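Putative outer membrane protein (LpxR) (Salmonella typhimurium, PDB 3FID) is an outer-membrane enzyme that deacylates lipid A, the membrane-embedded part of lipopolysaccharide, probably removing the acyl chains carried at its 3' position. Local coordinates at residues A[28-33]-A[74-79]; A[274-277]-A[283-286]; A[116-121]-A[128-133]. All coordinates share one frame; numbering follows the deposited sequence.

Interaction 1 (A[28-33]-A[74-79]); sequences ADRGDY and KGDRAF. With ZN (zinc ion), chain F.
The guanidinium of R77 has the backbone O of D32 over one face, 3.9 Å above its plane and offset toward the rim, and the carboxylate oxygen OD2 of D32 at its edge. The other guanidinium, that of R30, is met at its edge by the carboxylates of D32 and D76, D32 OD1 being somewhat tilted from the plane. Together R30, D32, D76 and R77 form a salt-bridge network that joins the turn after helix 25-29 to the long loop between strands 49-60 and 80-94.

The firm link across the contact is R77 NH1 to D32 OD2 at 2.9 Å. It uses the anti lone pair of OD2 and lies close to the guanidinium plane, although the two flat groups stand 80° apart. R77 has CG between its backbone N and carbonyl carbon (chi1 66°), which helps bring CD against the D32 carboxylate, and a bend at chi3 then turns NH1 onto OD2. Its NH1 has a second acid partner, E278, and NH2 bonds a glycerol probably left from crystallisation.

R30 is held mainly from its own segment: NE donates to D32 OD1 at 2.7 Å, on the syn side of the carboxylate. Across the contact its NH1 makes a weak bond to D76 OD1 at 3.3 Å, the two planes being 58° apart. D76 is positioned chiefly by the loop around it, OD2 accepting from S63 N and N66 ND2, while OD1 takes a weak bond from R77 N at 2.8 Å. D32 thus sits between two arginines, which would be expected to favour its charged form. Immediately before R30, D29 OD2 binds a zinc ion at 1.9 Å, a site shared with H25 ND1.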
loop_
_atom_site.group_PDB
_atom_site.type_symbol
_atom_site.label_atom_id
_atom_site.label_comp_id
_atom_site.label_asym_id
_atom_site.label_seq_id
_atom_site.Cartn_x
_atom_site.Cartn_y
_atom_site.Cartn_z
ATOM N N ALA A 28 -10.770 12.733 -1.272
ATOM C CA ALA A 28 -11.315 11.942 -2.377
ATOM C C ALA A 28 -11.242 12.700 -3.699
ATOM O O ALA A 28 -11.349 12.099 -4.753
ATOM C CB ALA A 28 -12.762 11.549 -2.087
ATOM N N ASP A 29 -11.056 14.022 -3.622
ATOM C CA ASP A 29 -10.944 14.853 -4.796
ATOM C C ASP A 29 -9.553 14.730 -5.398
ATOM O O ASP A 29 -9.361 15.071 -6.544
ATOM C CB ASP A 29 -11.219 16.321 -4.442
ATOM C CG ASP A 29 -12.682 16.565 -4.069
ATOM O OD1 ASP A 29 -13.558 15.923 -4.659
ATOM O OD2 ASP A 29 -12.977 17.372 -3.157
ATOM N N ARG A 30 -8.588 14.268 -4.613
ATOM C CA ARG A 30 -7.238 14.049 -5.135
ATOM C C ARG A 30 -7.143 12.716 -5.851
ATOM O O ARG A 30 -8.046 11.873 -5.753
ATOM C CB ARG A 30 -6.199 14.142 -4.016
ATOM C CG ARG A 30 -6.029 15.609 -3.615
ATOM C CD ARG A 30 -4.711 15.915 -3.060
ATOM N NE ARG A 30 -3.579 15.618 -3.930
ATOM C CZ ARG A 30 -3.026 16.453 -4.803
ATOM N NH1 ARG A 30 -1.975 16.053 -5.504
ATOM N NH2 ARG A 30 -3.502 17.675 -4.994
ATOM N N GLY A 31 -6.056 12.520 -6.578
ATOM C CA GLY A 31 -5.923 11.284 -7.313
ATOM C C GLY A 31 -4.537 10.702 -7.298
ATOM O O GLY A 31 -4.244 9.898 -8.167
ATOM N N ASP A 32 -3.715 11.062 -6.302
ATOM C CA ASP A 32 -2.281 10.725 -6.280
ATOM C C ASP A 32 -1.966 9.250 -6.574
ATOM O O ASP A 32 -1.065 8.961 -7.350
ATOM C CB ASP A 32 -1.631 11.080 -4.940
ATOM C CG ASP A 32 -1.647 12.551 -4.635
ATOM O OD1 ASP A 32 -2.735 13.167 -4.584
ATOM O OD2 ASP A 32 -0.547 13.074 -4.372
ATOM N N TYR A 33 -2.652 8.335 -5.885
ATOM C CA TYR A 33 -2.440 6.899 -6.080
ATOM C C TYR A 33 -3.679 6.389 -6.782
ATOM O O TYR A 33 -4.757 6.294 -6.195
ATOM C CB TYR A 33 -2.241 6.222 -4.728
ATOM C CG TYR A 33 -2.075 4.725 -4.734
ATOM C CD1 TYR A 33 -2.526 3.950 -3.653
ATOM C CD2 TYR A 33 -1.424 4.074 -5.781
ATOM C CE1 TYR A 33 -2.342 2.541 -3.628
ATOM C CE2 TYR A 33 -1.230 2.664 -5.756
ATOM C CZ TYR A 33 -1.693 1.916 -4.691
ATOM O OH TYR A 33 -1.493 0.531 -4.694
ATOM N N LYS A 74 4.041 21.692 -13.187
ATOM C CA LYS A 74 4.865 22.064 -12.037
ATOM C C LYS A 74 3.942 22.282 -10.850
ATOM O O LYS A 74 2.908 22.926 -10.988
ATOM C CB LYS A 74 5.644 23.348 -12.312
ATOM C CG LYS A 74 6.756 23.621 -11.301
ATOM C CD LYS A 74 7.945 22.696 -11.558
ATOM C CE LYS A 74 9.135 22.973 -10.586
ATOM N NZ LYS A 74 10.471 22.428 -11.085
ATOM N N GLY A 75 4.291 21.737 -9.686
ATOM C CA GLY A 75 3.369 21.828 -8.537
ATOM C C GLY A 75 2.475 20.618 -8.291
ATOM O O GLY A 75 1.798 20.543 -7.259
ATOM N N ASP A 76 2.469 19.654 -9.210
ATOM C CA ASP A 76 1.684 18.416 -9.003
ATOM C C ASP A 76 2.562 17.249 -9.430
ATOM O O ASP A 76 3.531 17.420 -10.194
ATOM C CB ASP A 76 0.364 18.439 -9.814
ATOM C CG ASP A 76 -0.702 17.438 -9.302
ATOM O OD1 ASP A 76 -0.445 16.610 -8.387
ATOM O OD2 ASP A 76 -1.825 17.473 -9.858
ATOM N N ARG A 77 2.270 16.058 -8.917
ATOM C CA ARG A 77 3.059 14.912 -9.335
ATOM C C ARG A 77 2.827 14.618 -10.817
ATOM O O ARG A 77 1.734 14.819 -11.356
ATOM C CB ARG A 77 2.815 13.670 -8.437
ATOM C CG ARG A 77 1.452 13.085 -8.512
ATOM C CD ARG A 77 1.106 12.332 -7.199
ATOM N NE ARG A 77 2.081 11.323 -6.869
ATOM C CZ ARG A 77 2.359 10.894 -5.639
ATOM N NH1 ARG A 77 1.782 11.428 -4.558
ATOM N NH2 ARG A 77 3.286 9.969 -5.489
ATOM N N ALA A 78 3.886 14.164 -11.478
ATOM C CA ALA A 78 3.792 13.642 -12.828
ATOM C C ALA A 78 3.129 12.260 -12.789
ATOM O O ALA A 78 3.165 11.599 -11.745
ATOM C CB ALA A 78 5.199 13.490 -13.388
ATOM N N PHE A 79 2.591 11.802 -13.925
ATOM C CA PHE A 79 2.253 10.381 -14.077
ATOM C C PHE A 79 3.515 9.516 -13.827
ATOM O O PHE A 79 4.628 9.847 -14.272
ATOM C CB PHE A 79 1.638 10.090 -15.459
ATOM C CG PHE A 79 0.166 10.451 -15.571
ATOM C CD1 PHE A 79 -0.823 9.620 -15.022
ATOM C CD2 PHE A 79 -0.231 11.607 -16.229
ATOM C CE1 PHE A 79 -2.191 9.960 -15.119
ATOM C CE2 PHE A 79 -1.596 11.972 -16.355
ATOM C CZ PHE A 79 -2.581 11.164 -15.807
HETATM ZN ZN ZN F . -14.773 17.450 -2.574
#

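Interaction 2 (A[274-277]-A[283-286]); sequences KVTS and DDYS
V275 and Y285 form an antiparallel hydrogen-bonded pair: V275 N to Y285 O and Y285 N to V275 O both measure 2.9 Å and are nearly straight. On the same side of the sheet V275 CB sits over one face of the Y285 ring, 4.0 Å from its centroid and 24° off the normal, a CH-pi contact. The tyrosine CG lies between its backbone N and carbonyl carbon (chi1 63°), and this brings the ring back alongside the valine. K274 and S286, the adjacent non-hydrogen-bonded pair, face the other way.

Beyond the regular pairing, the D284 carboxylate spans the fraying strands. OD1 takes K274 NZ at 2.9 Å on its anti side, while S277 N, also at 2.9 Å, meets OD2 from above the carboxylate plane. D284 N in turn is held by D283 OD1 at 2.8 Å.

In the second shell, E278 OE1 bonds Y285 OH, and D253 N, on the neighbouring strand 251-263, bonds T276 OG1. In the hairpin of strands 266-275 and 285-295, a carboxylate therefore takes over from main-chain bonding where the strand ends give way to loop, and its pairing with lysine probably keeps it ionised.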
loop_
_atom_site.group_PDB
_atom_site.type_symbol
_atom_site.label_atom_id
_atom_site.label_comp_id
_atom_site.label_asym_id
_atom_site.label_seq_id
_atom_site.Cartn_x
_atom_site.Cartn_y
_atom_site.Cartn_z
ATOM N N LYS A 274 -5.748 6.626 4.097
ATOM C CA LYS A 274 -5.428 8.018 3.776
ATOM C C LYS A 274 -3.936 8.262 3.933
ATOM O O LYS A 274 -3.329 7.877 4.935
ATOM C CB LYS A 274 -6.197 9.011 4.658
ATOM C CG LYS A 274 -6.011 10.491 4.192
ATOM C CD LYS A 274 -6.666 11.486 5.117
ATOM C CE LYS A 274 -5.658 11.956 6.186
ATOM N NZ LYS A 274 -6.127 13.234 6.802
ATOM N N VAL A 275 -3.350 8.945 2.951
ATOM C CA VAL A 275 -1.966 9.348 3.062
ATOM C C VAL A 275 -1.947 10.891 3.091
ATOM O O VAL A 275 -2.588 11.527 2.236
ATOM C CB VAL A 275 -1.139 8.770 1.881
ATOM C CG1 VAL A 275 0.295 9.324 1.876
ATOM C CG2 VAL A 275 -1.113 7.180 1.944
ATOM N N THR A 276 -1.278 11.483 4.075
ATOM C CA THR A 276 -1.205 12.952 4.130
ATOM C C THR A 276 -0.309 13.523 3.021
ATOM O O THR A 276 0.523 12.818 2.460
ATOM C CB THR A 276 -0.832 13.521 5.526
ATOM O OG1 THR A 276 0.526 13.205 5.850
ATOM C CG2 THR A 276 -1.797 12.958 6.596
ATOM N N SER A 277 -0.523 14.785 2.678
ATOM C CA SER A 277 0.197 15.422 1.586
ATOM C C SER A 277 1.669 14.993 1.466
ATOM O O SER A 277 2.481 15.229 2.367
ATOM C CB SER A 277 0.136 16.952 1.726
ATOM O OG SER A 277 0.691 17.554 0.564
ATOM N N ASP A 283 -1.985 17.618 -1.418
ATOM C CA ASP A 283 -2.835 17.524 -0.238
ATOM C C ASP A 283 -3.049 16.067 0.079
ATOM O O ASP A 283 -2.561 15.204 -0.687
ATOM C CB ASP A 283 -4.160 18.249 -0.423
ATOM C CG ASP A 283 -4.643 18.918 0.869
ATOM O OD1 ASP A 283 -4.343 18.407 1.998
ATOM O OD2 ASP A 283 -5.334 19.964 0.750
ATOM N N ASP A 284 -3.720 15.797 1.202
ATOM C CA ASP A 284 -3.980 14.410 1.639
ATOM C C ASP A 284 -4.851 13.749 0.599
ATOM O O ASP A 284 -5.705 14.417 -0.027
ATOM C CB ASP A 284 -4.719 14.370 2.990
ATOM C CG ASP A 284 -4.002 15.115 4.109
ATOM O OD1 ASP A 284 -4.529 15.035 5.234
ATOM O OD2 ASP A 284 -2.936 15.761 3.915
ATOM N N TYR A 285 -4.664 12.427 0.419
ATOM C CA TYR A 285 -5.482 11.679 -0.501
ATOM C C TYR A 285 -5.937 10.357 0.101
ATOM O O TYR A 285 -5.234 9.767 0.919
ATOM C CB TYR A 285 -4.753 11.455 -1.837
ATOM C CG TYR A 285 -3.483 10.635 -1.755
ATOM C CD1 TYR A 285 -2.247 11.262 -1.560
ATOM C CD2 TYR A 285 -3.498 9.244 -1.946
ATOM C CE1 TYR A 285 -1.054 10.533 -1.531
ATOM C CE2 TYR A 285 -2.287 8.478 -1.915
ATOM C CZ TYR A 285 -1.073 9.138 -1.708
ATOM O OH TYR A 285 0.144 8.467 -1.671
ATOM N N SER A 286 -7.122 9.930 -0.291
ATOM C CA SER A 286 -7.723 8.679 0.232
ATOM C C SER A 286 -7.955 7.651 -0.886
ATOM O O SER A 286 -8.210 7.989 -2.061
ATOM C CB SER A 286 -9.049 8.964 0.952
ATOM O OG SER A 286 -9.976 9.583 0.064
#

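Interaction 3 (A[116-121]-A[128-133]); sequences EVQNRA and EKYPAW
Helix 114-125, which lies outside the barrel strands, is tied to the loop that follows it by the Q118 side chain and two bridging waters. Q118 OE1 accepts the indole N-H of W133, NE1 to OE1 2.7 Å with an N-H...O angle of 172°. The acceptor lies in the ring plane of W133, whereas the donor stands 50° above the carbonyl plane of the amide, off any lone pair; the amide and indole planes are 80° apart. The extended Q118 chain carries OE1 across from the helix. The same oxygen lies at the edge of the Y130 ring, 3.3 Å from CD1.

Water 1 ties three groups together: it donates to Q118 OE1 and to N119 OD1 (2.8 Å) and accepts from Y130 N (2.8 Å). OE1 is thus gripped by both the indole and a water, which should restrict the swing of the amide. Water 2 donates to Y130 O at 2.8 Å and accepts from N119 ND2, so that N119 is linked through the two waters to both the N-H and the carbonyl of Y130. The aliphatic part of K129 lies obliquely against the asparagine amide, CB 3.4 Å from N119 OD1 and CD 3.5 Å from N119 ND2.

The nearest atoms of the Q118 and T34 side chains are about 4 Å apart, and T34 binds zinc, so Q118 may belong to the surroundings of that metal site. V117 of the helix packs on Q57 and I59 of strand 49-60; W133 also rests on I59, while Y130 meets the H122 ring of helix 114-125 edge-to-face, leaving the loop in touch with both that helix and the barrel wall.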
loop_
_atom_site.group_PDB
_atom_site.type_symbol
_atom_site.label_atom_id
_atom_site.label_comp_id
_atom_site.label_asym_id
_atom_site.label_seq_id
_atom_site.Cartn_x
_atom_site.Cartn_y
_atom_site.Cartn_z
ATOM N N GLU A 116 0.516 1.916 -20.430
ATOM C CA GLU A 116 -0.092 0.785 -21.138
ATOM C C GLU A 116 -1.307 0.258 -20.383
ATOM O O GLU A 116 -2.358 0.126 -20.960
ATOM C CB GLU A 116 0.942 -0.327 -21.368
ATOM C CG GLU A 116 2.067 0.032 -22.380
ATOM C CD GLU A 116 3.294 0.718 -21.749
ATOM O OE1 GLU A 116 3.200 1.327 -20.651
ATOM O OE2 GLU A 116 4.379 0.667 -22.374
ATOM N N VAL A 117 -1.156 0.014 -19.078
ATOM C CA VAL A 117 -2.232 -0.520 -18.244
ATOM C C VAL A 117 -3.412 0.433 -18.127
ATOM O O VAL A 117 -4.578 0.015 -18.295
ATOM C CB VAL A 117 -1.720 -0.934 -16.839
ATOM C CG1 VAL A 117 -2.871 -1.205 -15.876
ATOM C CG2 VAL A 117 -0.824 -2.173 -16.953
ATOM N N GLN A 118 -3.126 1.704 -17.831
ATOM C CA GLN A 118 -4.204 2.696 -17.684
ATOM C C GLN A 118 -4.900 3.004 -18.995
ATOM O O GLN A 118 -6.116 3.035 -19.035
ATOM C CB GLN A 118 -3.736 3.993 -17.004
ATOM C CG GLN A 118 -4.944 4.835 -16.500
ATOM C CD GLN A 118 -4.529 6.201 -15.977
ATOM O OE1 GLN A 118 -4.036 7.058 -16.732
ATOM N NE2 GLN A 118 -4.760 6.424 -14.687
ATOM N N ASN A 119 -4.138 3.188 -20.073
ATOM C CA ASN A 119 -4.748 3.383 -21.390
ATOM C C ASN A 119 -5.681 2.216 -21.769
ATOM O O ASN A 119 -6.792 2.419 -22.293
ATOM C CB ASN A 119 -3.680 3.570 -22.466
ATOM C CG ASN A 119 -3.106 4.977 -22.506
ATOM O OD1 ASN A 119 -3.358 5.799 -21.633
ATOM N ND2 ASN A 119 -2.299 5.243 -23.517
ATOM N N ARG A 120 -5.230 0.990 -21.500
ATOM C CA ARG A 120 -6.031 -0.205 -21.749
ATOM C C ARG A 120 -7.359 -0.124 -20.998
ATOM O O ARG A 120 -8.422 -0.368 -21.571
ATOM C CB ARG A 120 -5.252 -1.455 -21.308
ATOM C CG ARG A 120 -6.077 -2.752 -21.273
ATOM C CD ARG A 120 -5.202 -3.917 -20.778
ATOM N NE ARG A 120 -5.911 -5.199 -20.798
ATOM C CZ ARG A 120 -6.748 -5.607 -19.841
ATOM N NH1 ARG A 120 -7.016 -4.811 -18.793
ATOM N NH2 ARG A 120 -7.336 -6.802 -19.928
ATOM N N ALA A 121 -7.279 0.198 -19.706
ATOM C CA ALA A 121 -8.435 0.199 -18.800
ATOM C C ALA A 121 -9.482 1.194 -19.284
ATOM O O ALA A 121 -10.691 0.891 -19.360
ATOM C CB ALA A 121 -7.970 0.555 -17.379
ATOM N N GLU A 128 -11.536 8.494 -21.998
ATOM C CA GLU A 128 -10.423 8.988 -22.819
ATOM C C GLU A 128 -9.103 8.772 -22.089
ATOM O O GLU A 128 -9.050 8.761 -20.861
ATOM C CB GLU A 128 -10.600 10.469 -23.226
ATOM C CG GLU A 128 -11.948 10.826 -23.905
ATOM C CD GLU A 128 -12.427 9.774 -24.913
ATOM O OE1 GLU A 128 -11.699 9.517 -25.903
ATOM O OE2 GLU A 128 -13.534 9.206 -24.717
ATOM N N LYS A 129 -8.038 8.586 -22.847
ATOM C CA LYS A 129 -6.736 8.408 -22.244
ATOM C C LYS A 129 -6.155 9.765 -21.827
ATOM O O LYS A 129 -6.576 10.812 -22.336
ATOM C CB LYS A 129 -5.802 7.607 -23.149
ATOM C CG LYS A 129 -5.429 8.232 -24.483
ATOM C CD LYS A 129 -4.512 7.274 -25.277
ATOM C CE LYS A 129 -4.756 7.361 -26.788
ATOM N NZ LYS A 129 -3.700 6.642 -27.608
ATOM N N TYR A 130 -5.223 9.733 -20.884
ATOM C CA TYR A 130 -4.587 10.939 -20.364
ATOM C C TYR A 130 -3.260 11.124 -21.084
ATOM O O TYR A 130 -2.352 10.293 -20.943
ATOM C CB TYR A 130 -4.361 10.833 -18.858
ATOM C CG TYR A 130 -5.609 10.757 -18.014
ATOM C CD1 TYR A 130 -5.658 9.896 -16.916
ATOM C CD2 TYR A 130 -6.726 11.560 -18.270
ATOM C CE1 TYR A 130 -6.792 9.820 -16.096
ATOM C CE2 TYR A 130 -7.865 11.485 -17.451
ATOM C CZ TYR A 130 -7.887 10.609 -16.376
ATOM O OH TYR A 130 -9.003 10.491 -15.552
ATOM N N PRO A 131 -3.147 12.209 -21.886
ATOM C CA PRO A 131 -1.956 12.406 -22.726
ATOM C C PRO A 131 -0.640 12.632 -21.971
ATOM O O PRO A 131 0.414 12.352 -22.521
ATOM C CB PRO A 131 -2.330 13.627 -23.600
ATOM C CG PRO A 131 -3.370 14.362 -22.776
ATOM C CD PRO A 131 -4.161 13.273 -22.089
ATOM N N ALA A 132 -0.696 13.107 -20.726
ATOM C CA ALA A 132 0.544 13.435 -19.976
ATOM C C ALA A 132 1.369 12.221 -19.579
ATOM O O ALA A 132 2.435 12.360 -18.987
ATOM C CB ALA A 132 0.262 14.349 -18.767
ATOM N N TRP A 133 0.887 11.020 -19.916
ATOM C CA TRP A 133 1.725 9.831 -19.822
ATOM C C TRP A 133 2.992 9.967 -20.690
ATOM O O TRP A 133 3.990 9.359 -20.396
ATOM C CB TRP A 133 0.927 8.565 -20.185
ATOM C CG TRP A 133 0.191 7.979 -19.019
ATOM C CD1 TRP A 133 -1.174 7.919 -18.835
ATOM C CD2 TRP A 133 0.781 7.335 -17.879
ATOM N NE1 TRP A 133 -1.462 7.285 -17.641
ATOM C CE2 TRP A 133 -0.286 6.916 -17.034
ATOM C CE3 TRP A 133 2.101 7.060 -17.499
ATOM C CZ2 TRP A 133 -0.070 6.239 -15.810
ATOM C CZ3 TRP A 133 2.324 6.397 -16.278
ATOM C CH2 TRP A 133 1.228 6.008 -15.437
HETATM O O HOH W 1 -4.880 7.209 -19.721
HETATM O O HOH W 2 -1.733 8.260 -22.711
#

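Interactions 1 and 2 adjoin, with centres about 10 Å apart: R30 CD packs on D283 O at 3.3 Å, and D32 CG on Y285 CD1 at 3.4 Å. E278 serves both, pairing with R77 and with the Y285 hydroxyl. Interaction 3 lies furthest from the centre of the chain, about 22 Å against 17 and 13 Å for the centres of interactions 1 and 2, and meets interaction 1 through F79, whose CD1 is 3.4 Å from W133 CE2; it does not touch interaction 2. The mostly buried interaction 1 relies on charge between loops. Interactions 2 and 3 are both partly buried, one using strand pairing that ends in a salt bridge, the other one direct bond and water bridges.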